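Local coordinates for protein arginine--tRNA ligase (PDB 3FNR) that catalyses the ATP-dependent attachment of L-arginine to tRNA(Arg), releasing AMP and diphosphate, as a monomeric class I aminoacyl-tRNA synthetase, at residues A[20-25]-A[439-444]; A[177-182]-A[208-213]; A[245-250]-A[269-274]. The protein carries 1 engineered substitution. All coordinates share one frame; numbering follows the deposited sequence.

Contact 1: A[20-25]-A[439-444]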
loop_
_atom_site.group_PDB
_atom_site.type_symbol
_atom_site.label_atom_id
_atom_site.label_comp_id
_atom_site.label_asym_id
_atom_site.label_seq_id
_atom_site.Cartn_x
_atom_site.Cartn_y
_atom_site.Cartn_z
ATOM N N ASN A 20 9.721 -14.575 16.835
ATOM C CA ASN A 20 9.687 -14.178 15.427
ATOM C C ASN A 20 8.779 -15.045 14.542
ATOM O O ASN A 20 8.377 -14.622 13.459
ATOM C CB ASN A 20 11.102 -14.112 14.847
ATOM C CG ASN A 20 11.896 -12.903 15.347
ATOM O OD1 ASN A 20 13.116 -12.856 15.196
ATOM N ND2 ASN A 20 11.210 -11.921 15.930
ATOM N N ASP A 21 8.446 -16.243 15.014
ATOM C CA ASP A 21 7.596 -17.160 14.264
ATOM C C ASP A 21 6.128 -17.153 14.706
ATOM O O ASP A 21 5.305 -17.872 14.132
ATOM C CB ASP A 21 8.167 -18.577 14.331
ATOM C CG ASP A 21 9.554 -18.680 13.706
ATOM O OD1 ASP A 21 10.225 -19.711 13.938
ATOM O OD2 ASP A 21 9.975 -17.736 12.990
ATOM N N PHE A 22 5.817 -16.342 15.720
ATOM C CA PHE A 22 4.465 -16.220 16.275
ATOM C C PHE A 22 3.497 -15.729 15.205
ATOM O O PHE A 22 3.716 -14.667 14.601
ATOM C CB PHE A 22 4.469 -15.268 17.477
ATOM C CG PHE A 22 3.098 -14.970 18.054
ATOM C CD1 PHE A 22 2.291 -15.991 18.558
ATOM C CD2 PHE A 22 2.636 -13.658 18.129
ATOM C CE1 PHE A 22 1.040 -15.715 19.104
ATOM C CE2 PHE A 22 1.391 -13.366 18.681
ATOM C CZ PHE A 22 0.589 -14.397 19.169
ATOM N N THR A 23 2.454 -16.535 14.994
ATOM C CA THR A 23 1.370 -16.350 14.006
ATOM C C THR A 23 1.747 -16.543 12.528
ATOM O O THR A 23 0.880 -16.447 11.650
ATOM C CB THR A 23 0.558 -15.036 14.201
ATOM O OG1 THR A 23 1.376 -13.901 13.894
ATOM C CG2 THR A 23 0.027 -14.923 15.626
ATOM N N LYS A 24 3.021 -16.822 12.258
ATOM C CA LYS A 24 3.475 -17.148 10.909
ATOM C C LYS A 24 2.850 -18.451 10.423
ATOM O O LYS A 24 2.748 -19.424 11.177
ATOM C CB LYS A 24 5.007 -17.239 10.845
ATOM C CG LYS A 24 5.684 -15.876 10.753
ATOM C CD LYS A 24 7.127 -15.957 10.344
ATOM C CE LYS A 24 7.698 -14.556 10.164
ATOM N NZ LYS A 24 9.179 -14.555 10.287
ATOM N N GLY A 25 2.409 -18.456 9.172
ATOM C CA GLY A 25 1.837 -19.657 8.572
ATOM C C GLY A 25 2.892 -20.485 7.860
ATOM O O GLY A 25 3.949 -19.967 7.481
ATOM N N ILE A 439 1.019 -7.047 19.914
ATOM C CA ILE A 439 1.014 -5.651 19.482
ATOM C C ILE A 439 2.120 -5.443 18.444
ATOM O O ILE A 439 1.856 -4.957 17.330
ATOM C CB ILE A 439 1.133 -4.675 20.686
ATOM C CG1 ILE A 439 -0.195 -4.632 21.446
ATOM C CG2 ILE A 439 1.521 -3.268 20.234
ATOM C CD1 ILE A 439 -0.148 -3.893 22.754
ATOM N N LYS A 440 3.324 -5.890 18.798
ATOM C CA LYS A 440 4.514 -5.785 17.954
ATOM C C LYS A 440 4.358 -6.511 16.615
ATOM O O LYS A 440 4.642 -5.940 15.562
ATOM C CB LYS A 440 5.735 -6.323 18.712
ATOM C CG LYS A 440 7.023 -6.304 17.913
ATOM C CD LYS A 440 8.219 -6.148 18.827
ATOM C CE LYS A 440 8.949 -7.450 19.019
ATOM N NZ LYS A 440 9.943 -7.623 17.930
ATOM N N THR A 441 3.913 -7.765 16.670
ATOM C CA THR A 441 3.655 -8.557 15.476
ATOM C C THR A 441 2.663 -7.857 14.536
ATOM O O THR A 441 3.021 -7.533 13.407
ATOM C CB THR A 441 3.171 -9.977 15.840
ATOM O OG1 THR A 441 4.165 -10.616 16.659
ATOM C CG2 THR A 441 2.920 -10.817 14.585
ATOM N N ALA A 442 1.448 -7.594 15.016
ATOM C CA ALA A 442 0.402 -6.993 14.188
ATOM C C ALA A 442 0.825 -5.640 13.617
ATOM O O ALA A 442 0.635 -5.384 12.418
ATOM C CB ALA A 442 -0.887 -6.859 14.971
ATOM N N PHE A 443 1.402 -4.795 14.477
ATOM C CA PHE A 443 1.948 -3.497 14.066
ATOM C C PHE A 443 2.984 -3.615 12.951
ATOM O O PHE A 443 2.968 -2.818 12.023
ATOM C CB PHE A 443 2.585 -2.757 15.245
ATOM C CG PHE A 443 1.798 -1.572 15.739
ATOM C CD1 PHE A 443 2.207 -0.893 16.881
ATOM C CD2 PHE A 443 0.661 -1.126 15.072
ATOM C CE1 PHE A 443 1.502 0.210 17.347
ATOM C CE2 PHE A 443 -0.051 -0.031 15.531
ATOM C CZ PHE A 443 0.368 0.643 16.667
ATOM N N SER A 444 3.881 -4.597 13.042
ATOM C CA SER A 444 4.946 -4.748 12.037
ATOM C C SER A 444 4.402 -5.077 10.648
ATOM O O SER A 444 5.003 -4.693 9.637
ATOM C CB SER A 444 5.984 -5.789 12.469
ATOM O OG SER A 444 5.461 -7.100 12.392
#

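Contact 2: A[177-182]-A[208-213]. With SO4 (sulfate ion), chain C.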
loop_
_atom_site.group_PDB
_atom_site.type_symbol
_atom_site.label_atom_id
_atom_site.label_comp_id
_atom_site.label_asym_id
_atom_site.label_seq_id
_atom_site.Cartn_x
_atom_site.Cartn_y
_atom_site.Cartn_z
ATOM N N ALA A 177 1.720 -10.102 -30.758
ATOM C CA ALA A 177 1.383 -11.379 -30.125
ATOM C C ALA A 177 0.030 -11.328 -29.401
ATOM O O ALA A 177 -0.706 -12.314 -29.383
ATOM C CB ALA A 177 2.493 -11.806 -29.175
ATOM N N THR A 178 -0.288 -10.169 -28.826
ATOM C CA THR A 178 -1.581 -9.923 -28.186
ATOM C C THR A 178 -2.711 -9.932 -29.220
ATOM O O THR A 178 -3.719 -10.618 -29.034
ATOM C CB THR A 178 -1.576 -8.583 -27.399
ATOM O OG1 THR A 178 -0.590 -8.643 -26.362
ATOM C CG2 THR A 178 -2.948 -8.283 -26.788
ATOM N N LEU A 179 -2.528 -9.183 -30.308
ATOM C CA LEU A 179 -3.492 -9.157 -31.401
ATOM C C LEU A 179 -3.756 -10.564 -31.929
ATOM O O LEU A 179 -4.909 -10.992 -32.032
ATOM C CB LEU A 179 -3.020 -8.228 -32.522
ATOM C CG LEU A 179 -2.906 -6.738 -32.170
ATOM C CD1 LEU A 179 -2.371 -5.945 -33.344
ATOM C CD2 LEU A 179 -4.230 -6.167 -31.705
ATOM N N GLU A 180 -2.674 -11.291 -32.192
ATOM C CA GLU A 180 -2.748 -12.667 -32.659
ATOM C C GLU A 180 -3.529 -13.580 -31.722
ATOM O O GLU A 180 -4.434 -14.292 -32.167
ATOM C CB GLU A 180 -1.350 -13.217 -32.948
ATOM C CG GLU A 180 -0.812 -12.744 -34.293
ATOM C CD GLU A 180 -1.626 -13.297 -35.455
ATOM O OE1 GLU A 180 -2.566 -12.610 -35.918
ATOM O OE2 GLU A 180 -1.345 -14.439 -35.884
ATOM N N SER A 181 -3.194 -13.534 -30.433
ATOM C CA SER A 181 -3.855 -14.371 -29.428
ATOM C C SER A 181 -5.336 -14.026 -29.319
ATOM O O SER A 181 -6.177 -14.919 -29.227
ATOM C CB SER A 181 -3.157 -14.254 -28.072
ATOM O OG SER A 181 -3.812 -15.032 -27.079
ATOM N N LEU A 182 -5.640 -12.731 -29.369
ATOM C CA LEU A 182 -7.016 -12.238 -29.424
ATOM C C LEU A 182 -7.789 -12.761 -30.640
ATOM O O LEU A 182 -8.971 -13.093 -30.524
ATOM C CB LEU A 182 -7.019 -10.705 -29.440
ATOM C CG LEU A 182 -7.428 -9.782 -28.283
ATOM C CD1 LEU A 182 -7.503 -10.439 -26.913
ATOM C CD2 LEU A 182 -6.528 -8.558 -28.254
ATOM N N ARG A 208 -14.752 -2.025 -27.869
ATOM C CA ARG A 208 -13.698 -1.060 -27.550
ATOM C C ARG A 208 -12.601 -1.020 -28.608
ATOM O O ARG A 208 -12.261 -2.046 -29.180
ATOM C CB ARG A 208 -13.064 -1.409 -26.198
ATOM C CG ARG A 208 -14.034 -1.706 -25.044
ATOM C CD ARG A 208 -14.735 -0.458 -24.552
ATOM N NE ARG A 208 -15.845 -0.786 -23.659
ATOM C CZ ARG A 208 -16.524 0.101 -22.937
ATOM N NH1 ARG A 208 -17.512 -0.308 -22.162
ATOM N NH2 ARG A 208 -16.211 1.391 -22.974
ATOM N N VAL A 209 -12.025 0.156 -28.839
ATOM C CA VAL A 209 -10.952 0.306 -29.828
ATOM C C VAL A 209 -9.595 -0.161 -29.294
ATOM O O VAL A 209 -9.107 0.340 -28.272
ATOM C CB VAL A 209 -10.834 1.762 -30.332
ATOM C CG1 VAL A 209 -9.669 1.916 -31.321
ATOM C CG2 VAL A 209 -12.127 2.194 -30.979
ATOM N N ILE A 210 -9.003 -1.125 -30.000
ATOM C CA ILE A 210 -7.655 -1.603 -29.712
ATOM C C ILE A 210 -6.628 -0.824 -30.534
ATOM O O ILE A 210 -5.679 -0.274 -29.987
ATOM C CB ILE A 210 -7.518 -3.129 -29.986
ATOM C CG1 ILE A 210 -8.439 -3.925 -29.066
ATOM C CG2 ILE A 210 -6.084 -3.598 -29.789
ATOM C CD1 ILE A 210 -8.367 -3.520 -27.586
ATOM N N ILE A 211 -6.823 -0.789 -31.849
ATOM C CA ILE A 211 -5.943 -0.045 -32.745
ATOM C C ILE A 211 -6.742 1.052 -33.434
ATOM O O ILE A 211 -7.792 0.792 -34.024
ATOM C CB ILE A 211 -5.276 -0.962 -33.808
ATOM C CG1 ILE A 211 -4.619 -2.189 -33.159
ATOM C CG2 ILE A 211 -4.275 -0.182 -34.679
ATOM C CD1 ILE A 211 -3.497 -1.889 -32.165
ATOM N N ARG A 212 -6.243 2.279 -33.342
ATOM C CA ARG A 212 -6.855 3.429 -33.999
ATOM C C ARG A 212 -6.635 3.365 -35.507
ATOM O O ARG A 212 -5.802 2.586 -35.990
ATOM C CB ARG A 212 -6.227 4.726 -33.484
ATOM C CG ARG A 212 -6.397 5.026 -32.009
ATOM C CD ARG A 212 -5.170 5.788 -31.526
ATOM N NE ARG A 212 -5.491 6.887 -30.618
ATOM C CZ ARG A 212 -4.641 7.857 -30.284
ATOM N NH1 ARG A 212 -3.408 7.879 -30.783
ATOM N NH2 ARG A 212 -5.026 8.817 -29.452
ATOM N N GLU A 213 -7.358 4.218 -36.238
ATOM C CA GLU A 213 -7.205 4.423 -37.682
ATOM C C GLU A 213 -5.794 4.892 -38.054
ATOM O O GLU A 213 -5.385 4.841 -39.215
ATOM C CB GLU A 213 -8.257 5.433 -38.177
ATOM C CG GLU A 213 -8.026 6.921 -37.792
ATOM C CD GLU A 213 -8.129 7.213 -36.290
ATOM O OE1 GLU A 213 -7.264 7.948 -35.768
ATOM O OE2 GLU A 213 -9.065 6.709 -35.631
HETATM S S SO4 C . -6.439 6.311 -26.722
HETATM O O1 SO4 C . -5.038 5.914 -26.625
HETATM O O2 SO4 C . -6.542 7.714 -26.336
HETATM O O3 SO4 C . -6.907 6.149 -28.097
HETATM O O4 SO4 C . -7.262 5.502 -25.827
#

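Contact 3: A[245-250]-A[269-274]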
loop_
_atom_site.group_PDB
_atom_site.type_symbol
_atom_site.label_atom_id
_atom_site.label_comp_id
_atom_site.label_asym_id
_atom_site.label_seq_id
_atom_site.Cartn_x
_atom_site.Cartn_y
_atom_site.Cartn_z
ATOM N N ASP A 245 -13.393 5.001 -8.790
ATOM C CA ASP A 245 -13.984 5.634 -9.975
ATOM C C ASP A 245 -13.670 4.903 -11.292
ATOM O O ASP A 245 -14.196 5.264 -12.345
ATOM C CB ASP A 245 -13.598 7.120 -10.061
ATOM C CG ASP A 245 -12.096 7.359 -9.938
ATOM O OD1 ASP A 245 -11.335 6.406 -9.660
ATOM O OD2 ASP A 245 -11.678 8.523 -10.115
ATOM N N HIS A 246 -12.824 3.876 -11.218
ATOM C CA HIS A 246 -12.518 3.030 -12.370
ATOM C C HIS A 246 -13.300 1.712 -12.373
ATOM O O HIS A 246 -12.865 0.738 -12.984
ATOM C CB HIS A 246 -11.013 2.756 -12.458
ATOM C CG HIS A 246 -10.189 3.977 -12.711
ATOM N ND1 HIS A 246 -8.971 4.191 -12.102
ATOM C CD2 HIS A 246 -10.405 5.053 -13.506
ATOM C CE1 HIS A 246 -8.471 5.344 -12.512
ATOM N NE2 HIS A 246 -9.322 5.887 -13.363
ATOM N N HIS A 247 -14.449 1.689 -11.699
ATOM C CA HIS A 247 -15.307 0.496 -11.655
ATOM C C HIS A 247 -15.800 0.064 -13.043
ATOM O O HIS A 247 -15.815 -1.131 -13.354
ATOM C CB HIS A 247 -16.501 0.703 -10.710
ATOM C CG HIS A 247 -17.382 -0.504 -10.577
ATOM N ND1 HIS A 247 -18.612 -0.602 -11.195
ATOM C CD2 HIS A 247 -17.202 -1.672 -9.912
ATOM C CE1 HIS A 247 -19.153 -1.775 -10.911
ATOM N NE2 HIS A 247 -18.317 -2.443 -10.135
ATOM N N GLY A 248 -16.171 1.040 -13.875
ATOM C CA GLY A 248 -16.707 0.776 -15.220
ATOM C C GLY A 248 -15.722 0.166 -16.207
ATOM O O GLY A 248 -16.105 -0.280 -17.286
ATOM N N TYR A 249 -14.454 0.135 -15.816
ATOM C CA TYR A 249 -13.367 -0.376 -16.634
ATOM C C TYR A 249 -13.144 -1.873 -16.403
ATOM O O TYR A 249 -12.465 -2.527 -17.190
ATOM C CB TYR A 249 -12.108 0.405 -16.282
ATOM C CG TYR A 249 -10.970 0.333 -17.269
ATOM C CD1 TYR A 249 -9.889 -0.522 -17.047
ATOM C CD2 TYR A 249 -10.942 1.155 -18.397
ATOM C CE1 TYR A 249 -8.818 -0.578 -17.936
ATOM C CE2 TYR A 249 -9.868 1.110 -19.296
ATOM C CZ TYR A 249 -8.812 0.240 -19.052
ATOM O OH TYR A 249 -7.751 0.177 -19.921
ATOM N N ILE A 250 -13.711 -2.413 -15.324
ATOM C CA ILE A 250 -13.561 -3.839 -14.998
ATOM C C ILE A 250 -14.053 -4.802 -16.102
ATOM O O ILE A 250 -13.272 -5.652 -16.530
ATOM C CB ILE A 250 -14.128 -4.218 -13.581
ATOM C CG1 ILE A 250 -13.445 -3.391 -12.486
ATOM C CG2 ILE A 250 -13.924 -5.707 -13.287
ATOM C CD1 ILE A 250 -13.993 -3.630 -11.075
ATOM N N ILE A 269 -9.917 -7.673 -8.850
ATOM C CA ILE A 269 -9.817 -6.212 -8.774
ATOM C C ILE A 269 -10.285 -5.730 -7.400
ATOM O O ILE A 269 -11.438 -5.951 -7.016
ATOM C CB ILE A 269 -10.660 -5.475 -9.873
ATOM C CG1 ILE A 269 -10.425 -6.050 -11.279
ATOM C CG2 ILE A 269 -10.406 -3.971 -9.826
ATOM C CD1 ILE A 269 -8.997 -5.978 -11.785
ATOM N N ILE A 270 -9.388 -5.075 -6.667
ATOM C CA ILE A 270 -9.735 -4.428 -5.395
ATOM C C ILE A 270 -9.895 -2.928 -5.613
ATOM O O ILE A 270 -9.014 -2.285 -6.168
ATOM C CB ILE A 270 -8.667 -4.696 -4.325
ATOM C CG1 ILE A 270 -8.667 -6.177 -3.941
ATOM C CG2 ILE A 270 -8.869 -3.796 -3.092
ATOM C CD1 ILE A 270 -7.505 -6.572 -3.078
ATOM N N LEU A 271 -11.020 -2.368 -5.183
ATOM C CA LEU A 271 -11.272 -0.939 -5.372
ATOM C C LEU A 271 -11.010 -0.105 -4.120
ATOM O O LEU A 271 -11.581 -0.358 -3.056
ATOM C CB LEU A 271 -12.690 -0.696 -5.890
ATOM C CG LEU A 271 -13.078 -1.198 -7.284
ATOM C CD1 LEU A 271 -14.546 -0.903 -7.527
ATOM C CD2 LEU A 271 -12.233 -0.573 -8.400
ATOM N N ALA A 272 -10.129 0.879 -4.258
ATOM C CA ALA A 272 -9.778 1.772 -3.165
ATOM C C ALA A 272 -10.637 3.030 -3.226
ATOM O O ALA A 272 -10.571 3.796 -4.193
ATOM C CB ALA A 272 -8.295 2.131 -3.225
ATOM N N GLN A 273 -11.444 3.243 -2.193
ATOM C CA GLN A 273 -12.332 4.400 -2.169
ATOM C C GLN A 273 -11.666 5.704 -1.752
ATOM O O GLN A 273 -10.568 5.697 -1.199
ATOM C CB GLN A 273 -13.581 4.134 -1.329
ATOM C CG GLN A 273 -14.812 3.855 -2.170
ATOM C CD GLN A 273 -15.536 5.113 -2.660
ATOM O OE1 GLN A 273 -14.920 6.135 -2.985
ATOM N NE2 GLN A 273 -16.860 5.028 -2.729
ATOM N N MET A 274 -12.355 6.807 -2.042
ATOM C CA MET A 274 -11.863 8.148 -1.736
ATOM C C MET A 274 -11.676 8.367 -0.232
ATOM O O MET A 274 -12.407 7.817 0.598
ATOM C CB MET A 274 -12.809 9.206 -2.311
ATOM C CG MET A 274 -12.131 10.508 -2.724
ATOM S SD MET A 274 -11.419 10.444 -4.381
ATOM C CE MET A 274 -10.891 12.146 -4.588
#

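Contact 1: A[20-25]-A[439-444]
T441 is the residue of helix 425-445 that meets F22 and T23 of the loop 20-25. The helical segment enters with I439, which turns from the loop into its own bundle. I439, and F443 one turn later, pack there on helices 336-353 and 398-416, and A442 packs on the second of these.

T441 comes between them, and both of its branches are used. T441 OG1 lies at the edge of the F22 ring, near its plane, 3.7 Å from F22 CD2. This hydroxyl is hydrogen-bonded to L437 O one turn back, so it meets the ring as a neighbour and not as a bonding partner. The methyl T441 CG2 stands anti to the backbone N and reaches T23 OG1 at 3.5 Å. The same methyl is 3.9 Å from F22 O, so it sits against the backbone of the loop as well.

The loop offers these two residues from the middle of a type II beta turn, D21 to K24, closed by K24 N to D21 O at 3.1 Å. T23 takes the third position, with a positive phi of 71°. T23 CG2 lies 3.5 Å above the F22 ring plane, over the centre. T23 OG1 is hydrogen-bonded to F22 O at 2.6 Å and also to H65 NE2. The helix belongs to the all-helical DALR anticodon-binding domain, and the turn to a loop of the catalytic domain. This is therefore a buried interdomain contact.

Beyond T441, at the end of the segment, S444 folds its hydroxyl back on the helix, with S444 OG hydrogen-bonded to T441 O at 2.7 Å.

Contact 2: A[177-182]-A[208-213]
L179 and I210 lie alongside each other, their side chains running in opposite directions. The closest approach is methyl to methyl: L179 CD2 is 3.7 Å from I210 CG2. The CB of L179 does not aim at the strand, but the end of its side chain swings over to it. The same L179 CD2 also approaches I211 CG1, at 4.3 Å, so one leucine branch is set against two successive isoleucines.

A classic beta bulge explains this. I210 and I211 both face I195 of strand 194-197, and both point toward helix 175-184. The extra residue takes a helix-like psi of -54° at I210, where the chain turns a corner. I210 CG2 is anti to the backbone N, which carries it to the leucine.

R212 takes no part in the apolar patch. A sulfate ion, probably from the crystallisation liquor, lies beside it. R212 NE makes a weak hydrogen bond to O3 of the sulfate, 3.0 Å long and bent to 123°. O1 of the ion lies over one guanidinium face, toward the rim. The ion is also hydrogen-bonded to Y219 N.

The contact sets helix 175-184 against strand 208-211, an outer strand of a small three-stranded antiparallel sheet. T178 of the same helix packs on I224 and V225 of helix 219-231, and L182 on F259 and L260.

Contact 3: A[245-250]-A[269-274]
H247 touches L271, and I250 touches I269 and, more loosely, L271. Residues 245-248 continue a 3-10 segment that starts before D245. D245 directs its CB away from the strand, and D245 OD1 sits 4.0 Å above the H246 ring, over the centre. The H246 ring in turn leads away from the strand.

H247 makes the first real contact. Its CG is anti to the backbone N, chi1 -177°, which brings the CD2 edge of the ring to L271. The methyl L271 CD1 lies near the ring plane, at the edge, 3.7 Å from H247 CD2. L271 comes in roughly perpendicular to the histidine side chain. The methyl thus meets the rim of the imidazole and not its face.

Y249 takes no part in the contact; its OH is hydrogen-bonded to D223. I250 then opens helix 250-258, with I250 N bonded to H247 O at 3.2 Å. I250 and I269 run antiparallel, flank to flank, with I250 CD1 3.8 Å from I269 CG2. I250 CG2 rests 4.0 Å from I269 CG1, so both branches of each isoleucine are engaged. I250 CD1 also comes to 4.4 Å from L271 CD2.

The arrangement is part of a right-handed beta-alpha-beta crossover of the class I Rossmann fold. Strand 237-243 leads through this loop and helix 250-258 to strand 267-279, which pairs with it in parallel. I250 and I269 also pack on W242 of strand 237-243, and backbone bonds join I270 and A272 to W242.

How the contacts relate
Contact 1 is buried and joins two domains, bringing a loop of the catalytic domain to the anticodon-binding helices. Contacts 2 and 3 stay within the catalytic domain, on the same side of the chain's centre. Their centres are 24 Å apart, and they share neither helix nor strand. Contact 3 is solvent-accessible, with none of its touching residues fully buried, and lies in the mostly parallel sheet. Contact 2 covers a separate antiparallel sheet, and two of its three touching residues are buried. The chemistry differs too. Contact 1 pairs threonines with a phenylalanine, and their hydroxyls are bonded within the loop and helix or to H65. Contact 2 is purely aliphatic. Contact 3 adds a histidine edge to aliphatic packing.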